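PDB 1VBW: trypsin inhibitor BGIT, which probably inhibits trypsin and related serine proteases, as a member of the potato type I inhibitor family. Local coordinates for residues 7-10 / 11-14. Numbering follows the deposited sequence.
Sequences SSWP and QLVG. With K (potassium ion), chain B.
Trp9 and Leu12 meet across a tight turn through both backbone and side chain. The amide of Leu12 donates to the carbonyl of Trp9, with N at 3.0 Å from O and an N-H...O angle of 166°; the bond is nearly straight, yet the donor stands well above the carbonyl plane. This i to i+3 bond, together with the backbone angles of Pro10 and Gln11, which are those of a type I turn, defines the bend, here part of a short 3-10 segment. Both side chains leave the turn in the same direction and run alongside each other. In Leu12, CG sits beside its own backbone N (chi1 -64°), which brings CD1 to within 3.5 Å of CB of Trp9. The same methyl approaches the near end of the indole obliquely: Leu12 CD1 lies 3.8 Å from both CG and CD1 of Trp9. Further round the turn, CG2 of Val13 lies 3.5 Å from O of Pro10. Beyond the turn, Ile24 of helix 17-27 touches both Trp9 and Leu12, Ala20 adds to the packing on Leu12, and Glu27 OE1 accepts a hydrogen bond from Trp9 NE1. The loop is thereby laid against that helix. A potassium ion takes the backbone oxygens of Gln11 and Val13, each O at 2.5 Å from the metal, and three waters also coordinate it. The chemistry thus divides: indole and leucine fasten the turn to the helix, while the ligands from this turn are main-chain carbonyls, which suggests that the site follows from the backbone shape of the turn.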
# COMPACT_ATOMS: atom_id res chain seq x y z
N SER A 7 1.02 -9.95 2.32
CA SER A 7 1.16 -9.28 1.05
C SER A 7 -0.07 -8.52 0.56
O SER A 7 -0.02 -7.88 -0.47
CB SER A 7 1.69 -10.25 -0.00
OG SER A 7 0.86 -11.34 -0.06
N SER A 8 -1.17 -8.56 1.34
CA SER A 8 -2.30 -7.67 1.03
C SER A 8 -2.98 -7.30 2.34
O SER A 8 -2.96 -8.07 3.31
CB SER A 8 -3.25 -8.30 0.00
OG SER A 8 -4.18 -7.34 -0.47
N TRP A 9 -3.53 -6.11 2.32
CA TRP A 9 -4.14 -5.50 3.52
C TRP A 9 -5.56 -5.04 3.22
O TRP A 9 -5.88 -3.85 3.22
CB TRP A 9 -3.30 -4.29 3.99
CG TRP A 9 -2.01 -4.72 4.60
CD1 TRP A 9 -1.76 -4.82 5.93
CD2 TRP A 9 -0.78 -5.08 3.93
NE1 TRP A 9 -0.47 -5.25 6.17
CE2 TRP A 9 0.16 -5.40 4.94
CE3 TRP A 9 -0.37 -5.14 2.60
CZ2 TRP A 9 1.46 -5.80 4.66
CZ3 TRP A 9 0.92 -5.55 2.31
CH2 TRP A 9 1.83 -5.88 3.34
N PRO A 10 -6.45 -6.00 2.94
CA PRO A 10 -7.81 -5.57 2.51
C PRO A 10 -8.54 -4.79 3.56
O PRO A 10 -9.43 -3.99 3.19
CB PRO A 10 -8.49 -6.93 2.23
CG PRO A 10 -7.74 -7.93 3.05
CD PRO A 10 -6.29 -7.44 2.94
N GLN A 11 -8.26 -4.96 4.85
CA GLN A 11 -8.99 -4.24 5.87
C GLN A 11 -8.60 -2.78 5.97
O GLN A 11 -9.25 -2.03 6.72
CB GLN A 11 -8.83 -4.87 7.26
CG GLN A 11 -9.38 -6.28 7.35
CD GLN A 11 -9.38 -6.76 8.81
OE1 GLN A 11 -9.86 -6.10 9.73
NE2 GLN A 11 -8.77 -7.91 9.04
N LEU A 12 -7.55 -2.34 5.26
CA LEU A 12 -7.15 -0.93 5.35
C LEU A 12 -7.94 -0.00 4.45
O LEU A 12 -7.79 1.22 4.59
CB LEU A 12 -5.65 -0.79 5.13
CG LEU A 12 -4.78 -1.46 6.19
CD1 LEU A 12 -3.31 -1.34 5.83
CD2 LEU A 12 -5.03 -0.83 7.58
N VAL A 13 -8.81 -0.53 3.59
CA VAL A 13 -9.68 0.40 2.86
C VAL A 13 -10.55 1.13 3.87
O VAL A 13 -11.02 0.58 4.85
CB VAL A 13 -10.53 -0.27 1.78
CG1 VAL A 13 -9.60 -0.93 0.76
CG2 VAL A 13 -11.53 -1.26 2.36
N GLY A 14 -10.72 2.45 3.61
CA GLY A 14 -11.46 3.27 4.55
C GLY A 14 -10.64 3.87 5.64
O GLY A 14 -11.15 4.79 6.30
K K B . -11.56 -1.02 6.77
O HOH W 1 -11.66 -1.38 9.16
O HOH W 2 -10.53 1.13 8.01
O HOH W 3 -14.10 -0.71 6.45